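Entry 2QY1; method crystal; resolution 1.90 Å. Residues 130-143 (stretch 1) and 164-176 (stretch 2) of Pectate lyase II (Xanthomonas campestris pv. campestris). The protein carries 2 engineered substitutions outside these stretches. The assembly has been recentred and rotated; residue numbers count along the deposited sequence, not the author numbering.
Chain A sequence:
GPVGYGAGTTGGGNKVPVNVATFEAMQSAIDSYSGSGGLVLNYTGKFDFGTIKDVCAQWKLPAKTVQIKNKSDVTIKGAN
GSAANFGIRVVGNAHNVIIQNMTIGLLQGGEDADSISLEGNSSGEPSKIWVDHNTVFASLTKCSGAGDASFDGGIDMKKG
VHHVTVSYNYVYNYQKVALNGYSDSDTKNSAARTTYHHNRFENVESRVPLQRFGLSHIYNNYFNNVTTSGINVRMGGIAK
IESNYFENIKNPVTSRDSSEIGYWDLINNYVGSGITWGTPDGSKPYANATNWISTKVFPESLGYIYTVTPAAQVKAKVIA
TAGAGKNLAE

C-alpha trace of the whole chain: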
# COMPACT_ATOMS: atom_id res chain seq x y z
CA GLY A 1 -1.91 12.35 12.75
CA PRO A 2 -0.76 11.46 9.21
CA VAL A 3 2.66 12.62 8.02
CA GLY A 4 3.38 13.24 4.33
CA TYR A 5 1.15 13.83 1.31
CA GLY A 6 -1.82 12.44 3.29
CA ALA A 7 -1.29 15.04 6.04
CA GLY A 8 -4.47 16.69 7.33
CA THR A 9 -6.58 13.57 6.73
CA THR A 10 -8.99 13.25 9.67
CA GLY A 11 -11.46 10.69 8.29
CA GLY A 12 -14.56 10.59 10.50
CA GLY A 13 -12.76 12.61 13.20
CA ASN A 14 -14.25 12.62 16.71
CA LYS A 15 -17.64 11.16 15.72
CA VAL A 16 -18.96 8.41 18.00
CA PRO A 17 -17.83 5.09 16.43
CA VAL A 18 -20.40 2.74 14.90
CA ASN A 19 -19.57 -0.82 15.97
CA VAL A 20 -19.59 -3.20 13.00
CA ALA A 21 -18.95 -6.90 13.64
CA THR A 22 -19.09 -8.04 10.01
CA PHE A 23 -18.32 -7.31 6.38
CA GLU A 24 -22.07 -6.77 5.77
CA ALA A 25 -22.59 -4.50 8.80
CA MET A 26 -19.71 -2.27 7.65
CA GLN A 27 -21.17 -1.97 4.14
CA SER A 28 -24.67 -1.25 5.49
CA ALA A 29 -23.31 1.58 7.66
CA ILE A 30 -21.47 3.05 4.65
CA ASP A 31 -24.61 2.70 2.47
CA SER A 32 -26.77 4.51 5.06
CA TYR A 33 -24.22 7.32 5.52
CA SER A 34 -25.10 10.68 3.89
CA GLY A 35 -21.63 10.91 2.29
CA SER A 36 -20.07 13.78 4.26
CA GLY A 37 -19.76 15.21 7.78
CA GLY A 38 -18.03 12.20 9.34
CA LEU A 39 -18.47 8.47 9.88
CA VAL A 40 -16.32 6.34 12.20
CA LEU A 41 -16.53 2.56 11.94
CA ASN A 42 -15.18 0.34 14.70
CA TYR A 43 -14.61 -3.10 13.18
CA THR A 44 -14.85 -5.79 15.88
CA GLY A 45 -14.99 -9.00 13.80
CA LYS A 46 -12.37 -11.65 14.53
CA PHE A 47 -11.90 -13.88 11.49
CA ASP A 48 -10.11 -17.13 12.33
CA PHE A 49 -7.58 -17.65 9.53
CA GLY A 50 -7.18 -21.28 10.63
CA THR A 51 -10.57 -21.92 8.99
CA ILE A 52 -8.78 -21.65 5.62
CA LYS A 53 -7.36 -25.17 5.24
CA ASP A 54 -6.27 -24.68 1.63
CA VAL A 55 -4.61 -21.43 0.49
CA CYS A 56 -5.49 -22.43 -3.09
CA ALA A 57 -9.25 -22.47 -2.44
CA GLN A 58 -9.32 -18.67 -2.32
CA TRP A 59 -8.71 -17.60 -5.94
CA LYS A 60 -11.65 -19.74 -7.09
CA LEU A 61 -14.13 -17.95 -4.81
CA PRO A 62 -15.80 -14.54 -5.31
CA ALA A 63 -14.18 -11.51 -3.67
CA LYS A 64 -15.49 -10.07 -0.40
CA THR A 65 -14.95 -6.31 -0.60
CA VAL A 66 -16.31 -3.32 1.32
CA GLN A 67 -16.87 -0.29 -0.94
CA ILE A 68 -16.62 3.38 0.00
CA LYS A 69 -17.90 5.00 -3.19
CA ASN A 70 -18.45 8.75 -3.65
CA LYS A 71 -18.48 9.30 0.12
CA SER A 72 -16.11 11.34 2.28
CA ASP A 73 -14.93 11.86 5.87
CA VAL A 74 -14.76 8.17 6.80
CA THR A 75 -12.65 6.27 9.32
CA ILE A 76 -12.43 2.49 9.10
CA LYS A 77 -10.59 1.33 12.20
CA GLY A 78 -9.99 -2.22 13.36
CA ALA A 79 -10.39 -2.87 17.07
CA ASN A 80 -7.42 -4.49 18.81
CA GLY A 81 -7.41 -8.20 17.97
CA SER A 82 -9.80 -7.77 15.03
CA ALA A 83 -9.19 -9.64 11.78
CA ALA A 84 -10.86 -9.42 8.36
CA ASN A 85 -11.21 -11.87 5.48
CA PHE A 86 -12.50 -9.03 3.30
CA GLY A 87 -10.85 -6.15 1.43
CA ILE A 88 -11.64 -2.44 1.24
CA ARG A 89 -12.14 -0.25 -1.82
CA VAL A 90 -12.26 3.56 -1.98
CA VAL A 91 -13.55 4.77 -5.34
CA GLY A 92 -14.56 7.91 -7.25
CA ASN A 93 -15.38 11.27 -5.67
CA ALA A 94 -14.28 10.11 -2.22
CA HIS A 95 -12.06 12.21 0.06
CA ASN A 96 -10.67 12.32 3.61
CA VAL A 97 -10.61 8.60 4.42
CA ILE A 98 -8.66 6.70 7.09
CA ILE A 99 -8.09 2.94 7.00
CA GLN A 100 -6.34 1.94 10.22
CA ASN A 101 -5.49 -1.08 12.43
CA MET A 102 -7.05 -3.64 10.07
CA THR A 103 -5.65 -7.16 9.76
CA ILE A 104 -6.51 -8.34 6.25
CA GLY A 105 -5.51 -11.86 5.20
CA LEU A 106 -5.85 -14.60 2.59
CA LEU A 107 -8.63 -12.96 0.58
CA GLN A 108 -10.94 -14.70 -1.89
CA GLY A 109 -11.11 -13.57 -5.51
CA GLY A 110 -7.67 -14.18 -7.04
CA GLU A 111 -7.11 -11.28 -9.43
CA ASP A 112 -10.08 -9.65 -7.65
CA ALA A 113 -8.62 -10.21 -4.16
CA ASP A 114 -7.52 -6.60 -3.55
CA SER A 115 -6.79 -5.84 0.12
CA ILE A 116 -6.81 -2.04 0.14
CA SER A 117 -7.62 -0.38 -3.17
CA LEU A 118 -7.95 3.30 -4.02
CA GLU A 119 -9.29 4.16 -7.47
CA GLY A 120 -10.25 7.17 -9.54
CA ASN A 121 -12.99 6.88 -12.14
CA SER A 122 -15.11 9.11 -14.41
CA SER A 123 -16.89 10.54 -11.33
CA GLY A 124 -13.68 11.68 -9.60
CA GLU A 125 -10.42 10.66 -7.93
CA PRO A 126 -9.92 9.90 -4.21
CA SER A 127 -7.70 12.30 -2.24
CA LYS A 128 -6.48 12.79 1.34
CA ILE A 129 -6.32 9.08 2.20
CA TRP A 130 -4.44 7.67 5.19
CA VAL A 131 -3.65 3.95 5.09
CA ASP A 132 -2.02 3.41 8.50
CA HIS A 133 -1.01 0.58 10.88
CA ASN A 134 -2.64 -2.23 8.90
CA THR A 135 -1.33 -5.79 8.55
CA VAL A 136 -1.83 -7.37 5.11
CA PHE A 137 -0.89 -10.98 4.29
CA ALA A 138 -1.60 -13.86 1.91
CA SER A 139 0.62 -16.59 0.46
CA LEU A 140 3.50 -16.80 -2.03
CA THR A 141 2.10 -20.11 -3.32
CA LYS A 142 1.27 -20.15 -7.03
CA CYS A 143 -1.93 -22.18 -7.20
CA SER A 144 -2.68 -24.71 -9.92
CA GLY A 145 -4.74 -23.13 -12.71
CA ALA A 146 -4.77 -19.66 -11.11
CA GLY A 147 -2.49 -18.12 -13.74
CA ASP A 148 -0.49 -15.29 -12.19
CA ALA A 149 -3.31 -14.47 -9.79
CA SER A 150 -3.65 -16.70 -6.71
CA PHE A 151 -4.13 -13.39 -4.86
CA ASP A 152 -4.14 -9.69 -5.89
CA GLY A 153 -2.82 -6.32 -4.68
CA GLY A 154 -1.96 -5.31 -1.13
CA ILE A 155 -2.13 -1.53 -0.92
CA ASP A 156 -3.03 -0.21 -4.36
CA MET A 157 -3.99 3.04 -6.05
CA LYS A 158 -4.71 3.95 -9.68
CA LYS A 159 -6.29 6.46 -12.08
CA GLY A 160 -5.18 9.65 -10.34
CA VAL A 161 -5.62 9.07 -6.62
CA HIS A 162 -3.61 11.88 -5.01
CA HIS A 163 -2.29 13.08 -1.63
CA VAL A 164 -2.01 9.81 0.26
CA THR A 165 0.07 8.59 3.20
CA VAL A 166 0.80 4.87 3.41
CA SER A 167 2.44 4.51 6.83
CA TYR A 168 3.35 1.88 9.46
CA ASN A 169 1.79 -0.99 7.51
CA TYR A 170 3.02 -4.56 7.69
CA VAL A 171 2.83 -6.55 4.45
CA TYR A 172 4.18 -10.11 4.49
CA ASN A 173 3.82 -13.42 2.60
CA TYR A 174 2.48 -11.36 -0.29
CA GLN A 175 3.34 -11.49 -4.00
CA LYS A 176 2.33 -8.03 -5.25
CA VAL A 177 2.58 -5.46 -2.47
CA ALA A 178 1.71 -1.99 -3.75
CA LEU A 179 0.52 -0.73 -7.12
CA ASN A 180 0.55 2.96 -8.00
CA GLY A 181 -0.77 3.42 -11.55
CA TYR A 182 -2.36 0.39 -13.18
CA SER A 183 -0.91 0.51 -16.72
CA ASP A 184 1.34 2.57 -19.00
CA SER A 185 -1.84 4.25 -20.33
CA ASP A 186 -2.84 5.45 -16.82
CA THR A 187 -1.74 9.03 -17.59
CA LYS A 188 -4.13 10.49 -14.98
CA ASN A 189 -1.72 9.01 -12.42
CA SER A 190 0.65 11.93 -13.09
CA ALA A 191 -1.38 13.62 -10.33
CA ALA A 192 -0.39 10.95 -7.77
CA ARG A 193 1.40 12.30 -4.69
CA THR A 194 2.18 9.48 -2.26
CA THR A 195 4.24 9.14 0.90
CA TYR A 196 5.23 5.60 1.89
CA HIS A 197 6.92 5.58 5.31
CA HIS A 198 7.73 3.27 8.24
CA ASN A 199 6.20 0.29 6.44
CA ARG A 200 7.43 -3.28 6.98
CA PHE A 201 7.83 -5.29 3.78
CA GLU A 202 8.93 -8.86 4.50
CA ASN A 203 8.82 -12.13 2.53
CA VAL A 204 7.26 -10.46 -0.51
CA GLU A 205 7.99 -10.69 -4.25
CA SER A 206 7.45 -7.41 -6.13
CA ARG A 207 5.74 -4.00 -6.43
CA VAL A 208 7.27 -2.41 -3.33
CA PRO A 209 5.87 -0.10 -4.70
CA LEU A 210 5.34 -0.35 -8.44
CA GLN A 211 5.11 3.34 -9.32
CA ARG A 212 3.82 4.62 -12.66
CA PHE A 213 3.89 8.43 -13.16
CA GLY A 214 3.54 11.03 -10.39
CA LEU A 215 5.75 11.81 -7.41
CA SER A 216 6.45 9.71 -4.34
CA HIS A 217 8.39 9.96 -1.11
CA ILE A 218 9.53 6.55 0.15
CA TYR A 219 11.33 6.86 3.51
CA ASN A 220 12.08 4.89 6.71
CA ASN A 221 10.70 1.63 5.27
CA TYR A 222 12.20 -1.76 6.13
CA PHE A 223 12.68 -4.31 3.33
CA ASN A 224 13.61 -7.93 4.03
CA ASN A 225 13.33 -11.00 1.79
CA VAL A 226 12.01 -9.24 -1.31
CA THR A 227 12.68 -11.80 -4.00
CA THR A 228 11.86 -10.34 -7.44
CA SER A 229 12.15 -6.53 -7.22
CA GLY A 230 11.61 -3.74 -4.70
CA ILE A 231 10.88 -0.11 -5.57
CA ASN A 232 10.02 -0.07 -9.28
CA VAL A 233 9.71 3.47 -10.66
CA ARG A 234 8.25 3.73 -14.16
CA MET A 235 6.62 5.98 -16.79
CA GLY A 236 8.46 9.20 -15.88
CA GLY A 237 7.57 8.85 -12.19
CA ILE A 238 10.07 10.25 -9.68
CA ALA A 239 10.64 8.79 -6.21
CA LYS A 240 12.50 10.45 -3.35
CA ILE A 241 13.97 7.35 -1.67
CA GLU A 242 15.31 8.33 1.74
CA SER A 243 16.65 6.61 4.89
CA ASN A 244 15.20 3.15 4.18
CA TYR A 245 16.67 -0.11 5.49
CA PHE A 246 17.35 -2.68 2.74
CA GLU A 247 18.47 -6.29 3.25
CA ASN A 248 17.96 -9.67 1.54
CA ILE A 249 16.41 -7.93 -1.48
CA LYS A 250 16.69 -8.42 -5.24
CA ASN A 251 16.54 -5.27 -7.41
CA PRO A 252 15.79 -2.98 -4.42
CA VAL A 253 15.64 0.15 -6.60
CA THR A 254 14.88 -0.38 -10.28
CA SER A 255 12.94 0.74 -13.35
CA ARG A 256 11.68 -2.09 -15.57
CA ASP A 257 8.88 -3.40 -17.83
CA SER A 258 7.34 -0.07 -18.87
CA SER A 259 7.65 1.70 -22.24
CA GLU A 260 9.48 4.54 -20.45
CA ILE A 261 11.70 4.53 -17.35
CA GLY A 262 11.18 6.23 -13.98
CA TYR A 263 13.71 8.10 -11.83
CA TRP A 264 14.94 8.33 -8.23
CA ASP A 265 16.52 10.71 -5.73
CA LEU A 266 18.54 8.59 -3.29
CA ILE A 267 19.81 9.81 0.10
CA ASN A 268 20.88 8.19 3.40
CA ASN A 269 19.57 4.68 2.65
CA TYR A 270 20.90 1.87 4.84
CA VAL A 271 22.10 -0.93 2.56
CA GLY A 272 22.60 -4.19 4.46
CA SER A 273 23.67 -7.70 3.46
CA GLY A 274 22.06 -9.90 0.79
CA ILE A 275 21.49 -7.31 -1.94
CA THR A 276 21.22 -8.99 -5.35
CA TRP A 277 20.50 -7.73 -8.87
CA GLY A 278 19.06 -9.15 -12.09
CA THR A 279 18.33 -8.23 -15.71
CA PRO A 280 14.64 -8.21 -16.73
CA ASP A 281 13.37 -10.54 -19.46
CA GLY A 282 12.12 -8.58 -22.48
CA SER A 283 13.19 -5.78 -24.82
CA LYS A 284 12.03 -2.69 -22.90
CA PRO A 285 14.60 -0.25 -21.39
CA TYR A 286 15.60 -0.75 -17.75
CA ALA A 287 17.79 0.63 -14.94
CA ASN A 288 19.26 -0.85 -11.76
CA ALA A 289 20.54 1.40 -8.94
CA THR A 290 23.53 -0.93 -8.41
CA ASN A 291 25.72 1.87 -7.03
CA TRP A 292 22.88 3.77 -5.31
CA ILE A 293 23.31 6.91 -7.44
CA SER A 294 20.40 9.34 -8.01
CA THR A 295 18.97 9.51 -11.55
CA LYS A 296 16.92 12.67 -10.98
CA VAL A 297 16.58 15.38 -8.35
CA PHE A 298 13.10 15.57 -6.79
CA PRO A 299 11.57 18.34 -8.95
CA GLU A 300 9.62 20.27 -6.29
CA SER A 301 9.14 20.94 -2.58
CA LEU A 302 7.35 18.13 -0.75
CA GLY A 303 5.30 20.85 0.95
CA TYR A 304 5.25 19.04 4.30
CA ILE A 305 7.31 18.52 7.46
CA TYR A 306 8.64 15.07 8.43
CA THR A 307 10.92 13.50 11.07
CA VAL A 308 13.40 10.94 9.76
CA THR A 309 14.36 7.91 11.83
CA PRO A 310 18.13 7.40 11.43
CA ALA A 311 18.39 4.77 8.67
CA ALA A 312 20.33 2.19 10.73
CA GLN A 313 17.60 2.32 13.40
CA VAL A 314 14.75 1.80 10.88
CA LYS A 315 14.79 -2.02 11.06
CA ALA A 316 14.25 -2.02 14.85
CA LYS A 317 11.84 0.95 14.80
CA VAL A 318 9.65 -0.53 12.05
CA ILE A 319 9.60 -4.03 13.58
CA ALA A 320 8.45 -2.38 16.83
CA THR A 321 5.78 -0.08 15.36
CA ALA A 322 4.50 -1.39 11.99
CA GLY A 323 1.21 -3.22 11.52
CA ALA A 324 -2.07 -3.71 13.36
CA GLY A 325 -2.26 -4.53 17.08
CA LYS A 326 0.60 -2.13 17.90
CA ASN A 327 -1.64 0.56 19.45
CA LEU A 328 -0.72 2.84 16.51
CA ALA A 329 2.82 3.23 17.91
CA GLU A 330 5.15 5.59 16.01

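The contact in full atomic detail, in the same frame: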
# COMPACT_ATOMS: atom_id res chain seq x y z
N TRP A 130 -5.46 8.12 4.26
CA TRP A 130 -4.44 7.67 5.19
C TRP A 130 -4.60 6.18 5.43
O TRP A 130 -5.56 5.75 6.08
CB TRP A 130 -4.54 8.44 6.51
CG TRP A 130 -3.36 8.24 7.44
CD1 TRP A 130 -2.07 7.94 7.09
CD2 TRP A 130 -3.36 8.39 8.87
NE1 TRP A 130 -1.28 7.87 8.22
CE2 TRP A 130 -2.04 8.14 9.32
CE3 TRP A 130 -4.35 8.69 9.82
CZ2 TRP A 130 -1.69 8.19 10.67
CZ3 TRP A 130 -4.00 8.74 11.16
CH2 TRP A 130 -2.67 8.50 11.58
N VAL A 131 -3.67 5.39 4.89
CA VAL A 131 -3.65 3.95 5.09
C VAL A 131 -2.55 3.68 6.13
O VAL A 131 -1.37 3.77 5.82
CB VAL A 131 -3.38 3.19 3.76
CG1 VAL A 131 -3.28 1.68 3.99
CG2 VAL A 131 -4.47 3.51 2.73
N ASP A 132 -2.96 3.38 7.37
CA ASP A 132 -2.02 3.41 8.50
C ASP A 132 -2.16 2.21 9.45
O ASP A 132 -3.27 1.82 9.80
CB ASP A 132 -2.20 4.72 9.27
CG ASP A 132 -1.25 4.85 10.45
OD1 ASP A 132 -0.06 5.17 10.24
OD2 ASP A 132 -1.71 4.67 11.60
N HIS A 133 -1.02 1.65 9.87
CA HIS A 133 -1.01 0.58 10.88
C HIS A 133 -1.94 -0.60 10.56
O HIS A 133 -2.66 -1.10 11.43
CB HIS A 133 -1.32 1.14 12.27
CG HIS A 133 -0.14 1.78 12.94
ND1 HIS A 133 0.08 3.14 12.92
CD2 HIS A 133 0.89 1.23 13.63
CE1 HIS A 133 1.20 3.40 13.59
NE2 HIS A 133 1.71 2.26 14.02
N ASN A 134 -1.93 -1.03 9.31
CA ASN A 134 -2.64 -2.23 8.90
C ASN A 134 -1.65 -3.37 8.68
O ASN A 134 -0.47 -3.13 8.38
CB ASN A 134 -3.45 -1.97 7.62
CG ASN A 134 -4.41 -0.80 7.76
OD1 ASN A 134 -5.41 -0.88 8.47
ND2 ASN A 134 -4.11 0.31 7.08
N THR A 135 -2.13 -4.60 8.85
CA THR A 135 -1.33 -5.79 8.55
C THR A 135 -2.02 -6.53 7.40
O THR A 135 -3.19 -6.87 7.49
CB THR A 135 -1.16 -6.69 9.78
OG1 THR A 135 -0.45 -5.98 10.79
CG2 THR A 135 -0.38 -7.97 9.44
N VAL A 136 -1.28 -6.75 6.32
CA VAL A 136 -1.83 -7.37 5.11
C VAL A 136 -0.98 -8.59 4.74
O VAL A 136 0.23 -8.47 4.57
CB VAL A 136 -1.88 -6.35 3.94
CG1 VAL A 136 -2.38 -7.02 2.65
CG2 VAL A 136 -2.75 -5.15 4.30
N PHE A 137 -1.61 -9.75 4.62
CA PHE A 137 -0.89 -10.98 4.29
C PHE A 137 -1.69 -11.96 3.43
O PHE A 137 -2.92 -11.95 3.43
CB PHE A 137 -0.37 -11.68 5.56
CG PHE A 137 -1.46 -12.31 6.40
CD1 PHE A 137 -2.14 -11.57 7.36
CD2 PHE A 137 -1.79 -13.65 6.22
CE1 PHE A 137 -3.13 -12.15 8.13
CE2 PHE A 137 -2.79 -14.25 6.99
CZ PHE A 137 -3.46 -13.49 7.95
N ALA A 138 -0.97 -12.81 2.70
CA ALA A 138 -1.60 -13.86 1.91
C ALA A 138 -0.68 -15.07 1.88
O ALA A 138 -0.30 -15.59 2.92
CB ALA A 138 -1.92 -13.37 0.50
N SER A 139 -0.32 -15.49 0.67
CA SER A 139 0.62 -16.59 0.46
C SER A 139 1.39 -16.37 -0.84
O SER A 139 0.88 -15.77 -1.79
CB SER A 139 -0.12 -17.93 0.41
OG SER A 139 0.73 -18.98 -0.01
N LEU A 140 2.63 -16.87 -0.86
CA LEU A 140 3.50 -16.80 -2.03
C LEU A 140 3.26 -17.98 -2.97
O LEU A 140 3.82 -18.04 -4.07
CB LEU A 140 4.97 -16.76 -1.58
CG LEU A 140 5.75 -15.44 -1.52
CD1 LEU A 140 4.88 -14.20 -1.52
CD2 LEU A 140 6.72 -15.42 -0.34
N THR A 141 2.42 -18.93 -2.53
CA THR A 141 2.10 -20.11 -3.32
C THR A 141 1.42 -19.72 -4.64
O THR A 141 0.54 -18.86 -4.67
CB THR A 141 1.22 -21.11 -2.51
OG1 THR A 141 1.98 -21.63 -1.42
CG2 THR A 141 0.76 -22.27 -3.38
N LYS A 142 1.87 -20.35 -5.72
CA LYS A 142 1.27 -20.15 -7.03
C LYS A 142 0.37 -21.33 -7.35
O LYS A 142 0.82 -22.40 -7.76
CB LYS A 142 2.34 -19.92 -8.10
CG LYS A 142 2.94 -18.52 -8.02
CD LYS A 142 4.39 -18.48 -8.46
CE LYS A 142 5.03 -17.12 -8.12
NZ LYS A 142 4.98 -16.79 -6.65
N CYS A 143 -0.93 -21.12 -7.14
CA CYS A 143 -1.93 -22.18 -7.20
C CYS A 143 -2.17 -22.72 -8.59
O CYS A 143 -2.15 -21.97 -9.57
CB CYS A 143 -3.25 -21.67 -6.61
SG CYS A 143 -3.09 -21.22 -4.87
N VAL A 164 -1.79 11.01 -0.52
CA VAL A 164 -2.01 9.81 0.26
C VAL A 164 -0.77 9.52 1.10
O VAL A 164 0.36 9.66 0.63
CB VAL A 164 -2.30 8.59 -0.66
CG1 VAL A 164 -2.41 7.29 0.13
CG2 VAL A 164 -3.57 8.83 -1.48
N THR A 165 -0.99 9.13 2.36
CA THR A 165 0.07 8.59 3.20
C THR A 165 -0.19 7.12 3.48
O THR A 165 -1.26 6.74 3.95
CB THR A 165 0.24 9.38 4.51
OG1 THR A 165 0.84 10.65 4.23
CG2 THR A 165 1.15 8.63 5.49
N VAL A 166 0.81 6.30 3.15
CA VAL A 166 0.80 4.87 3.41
C VAL A 166 1.89 4.64 4.46
O VAL A 166 3.07 4.60 4.13
CB VAL A 166 1.10 4.07 2.11
CG1 VAL A 166 1.16 2.58 2.38
CG2 VAL A 166 0.06 4.38 1.03
N SER A 167 1.48 4.52 5.73
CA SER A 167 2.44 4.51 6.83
C SER A 167 2.24 3.39 7.85
O SER A 167 1.10 3.00 8.14
CB SER A 167 2.45 5.86 7.55
OG SER A 167 1.15 6.19 8.02
N TYR A 168 3.35 2.88 8.39
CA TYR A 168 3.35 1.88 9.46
C TYR A 168 2.53 0.63 9.16
O TYR A 168 1.97 0.02 10.07
CB TYR A 168 2.91 2.50 10.79
CG TYR A 168 3.82 3.59 11.30
CD1 TYR A 168 4.92 3.29 12.11
CD2 TYR A 168 3.58 4.93 10.98
CE1 TYR A 168 5.75 4.30 12.58
CE2 TYR A 168 4.42 5.94 11.45
CZ TYR A 168 5.50 5.61 12.25
OH TYR A 168 6.34 6.60 12.72
N ASN A 169 2.44 0.26 7.89
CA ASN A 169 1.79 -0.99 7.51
C ASN A 169 2.75 -2.17 7.52
O ASN A 169 3.98 -1.97 7.37
CB ASN A 169 1.13 -0.86 6.13
CG ASN A 169 -0.01 0.13 6.12
OD1 ASN A 169 -1.03 -0.07 6.79
ND2 ASN A 169 0.14 1.21 5.36
N TYR A 170 2.23 -3.35 7.71
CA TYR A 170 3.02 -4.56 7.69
C TYR A 170 2.46 -5.49 6.62
O TYR A 170 1.34 -5.99 6.75
CB TYR A 170 3.00 -5.21 9.08
CG TYR A 170 3.82 -6.48 9.26
CD1 TYR A 170 4.84 -6.84 8.37
CD2 TYR A 170 3.60 -7.31 10.36
CE1 TYR A 170 5.58 -8.01 8.56
CE2 TYR A 170 4.34 -8.46 10.56
CZ TYR A 170 5.33 -8.81 9.66
OH TYR A 170 6.06 -9.95 9.87
N VAL A 171 3.23 -5.67 5.55
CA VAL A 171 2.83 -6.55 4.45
C VAL A 171 3.82 -7.70 4.36
O VAL A 171 5.02 -7.48 4.14
CB VAL A 171 2.75 -5.80 3.09
CG1 VAL A 171 2.19 -6.72 2.01
CG2 VAL A 171 1.91 -4.53 3.21
N TYR A 172 3.32 -8.92 4.54
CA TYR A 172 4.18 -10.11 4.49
C TYR A 172 3.50 -11.28 3.78
O TYR A 172 2.28 -11.30 3.62
CB TYR A 172 4.65 -10.51 5.90
CG TYR A 172 3.58 -11.07 6.82
CD1 TYR A 172 3.33 -12.44 6.87
CD2 TYR A 172 2.83 -10.23 7.64
CE1 TYR A 172 2.35 -12.96 7.71
CE2 TYR A 172 1.85 -10.74 8.49
CZ TYR A 172 1.62 -12.10 8.52
OH TYR A 172 0.65 -12.61 9.35
N ASN A 173 4.31 -12.25 3.35
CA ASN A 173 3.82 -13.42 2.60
C ASN A 173 2.87 -12.98 1.49
O ASN A 173 1.75 -13.49 1.37
CB ASN A 173 3.16 -14.43 3.54
CG ASN A 173 4.13 -15.04 4.53
OD1 ASN A 173 5.35 -14.88 4.41
ND2 ASN A 173 3.60 -15.75 5.52
N TYR A 174 3.33 -12.03 0.68
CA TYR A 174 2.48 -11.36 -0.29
C TYR A 174 3.25 -11.19 -1.60
O TYR A 174 4.39 -10.75 -1.59
CB TYR A 174 2.04 -9.99 0.26
CG TYR A 174 0.65 -9.63 -0.15
CD1 TYR A 174 -0.44 -10.00 0.63
CD2 TYR A 174 0.41 -8.94 -1.34
CE1 TYR A 174 -1.74 -9.68 0.25
CE2 TYR A 174 -0.88 -8.63 -1.73
CZ TYR A 174 -1.95 -9.00 -0.94
OH TYR A 174 -3.23 -8.69 -1.32
N GLN A 175 2.63 -11.57 -2.72
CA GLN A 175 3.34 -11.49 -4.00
C GLN A 175 3.49 -10.05 -4.52
O GLN A 175 4.60 -9.60 -4.79
CB GLN A 175 2.70 -12.37 -5.08
CG GLN A 175 3.60 -12.51 -6.33
CD GLN A 175 2.85 -12.92 -7.59
OE1 GLN A 175 1.63 -13.11 -7.58
NE2 GLN A 175 3.59 -13.06 -8.69
N LYS A 176 2.36 -9.36 -4.65
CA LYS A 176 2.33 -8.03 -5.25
C LYS A 176 1.86 -6.98 -4.25
O LYS A 176 0.67 -6.80 -4.03
CB LYS A 176 1.48 -8.05 -6.52
CG LYS A 176 2.20 -8.76 -7.67
CD LYS A 176 1.33 -8.93 -8.90
CE LYS A 176 2.18 -9.10 -10.16
NZ LYS A 176 3.10 -10.28 -10.10
O HOH W 1 0.53 -16.72 5.22
O HOH W 2 -0.04 -12.71 -2.47

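The two stretches are neighbouring rungs of a parallel beta stack, joined by backbone hydrogen bonds and by side-chain hydrogen bonds and packing between paired residues. Strand 130-132 runs alongside strand 164-167, and strand 135-137 alongside the strand that starts at Tyr 170. About 1099 Å² is buried between them.

In the first pair, Val 131 N donates to Thr 165 O (2.9 Å), and Val 131 O accepts from Ser 167 N (2.9 Å). The second pair repeats the pattern. Val 136 N donates to Tyr 170 O (2.8 Å), and Tyr 172 N to Val 136 O (3.1 Å).

Asparagines bridge the turn between the strands. Asn 169 OD1 accepts from Asn 134 N (2.8 Å) and Asn 134 ND2 (3.1 Å). Asn 169 ND2 donates to Val 131 O (3.0 Å). A side-chain amide suits this place because it can both donate and accept.

Val 131 and Val 166 share one face of the sheet, as do Val 136 and Val 171. These compact apolar residues are all buried. Val 136 CG1 also packs on Tyr 174 CE1 (3.6 Å).

The face with Trp 130, Asp 132 and Ser 167 carries a polar relay. Trp 130 NE1 donates to Ser 167 OG (3.0 Å), which donates to Asp 132 OD1 (2.7 Å). The small hydroxyl of Ser 167 thus links two buried polar groups. Asp 132 OD2 accepts from His 133 ND1 (2.7 Å), which helps fix the imidazole.

That ring lies near parallel to Tyr 168 but slid aside, so Tyr 168 CB sits over its face, 3.4 Å from the centroid. Phe 137 and Tyr 172 are offset similarly, with Phe 137 CB over the tyrosine ring.

Further along, Ala 138 N donates to Asn 173 O (3.1 Å). Water 1 links Ala 138 O to Asn 173 ND2, and water 2 links Ser 139 O to Gln 175 N.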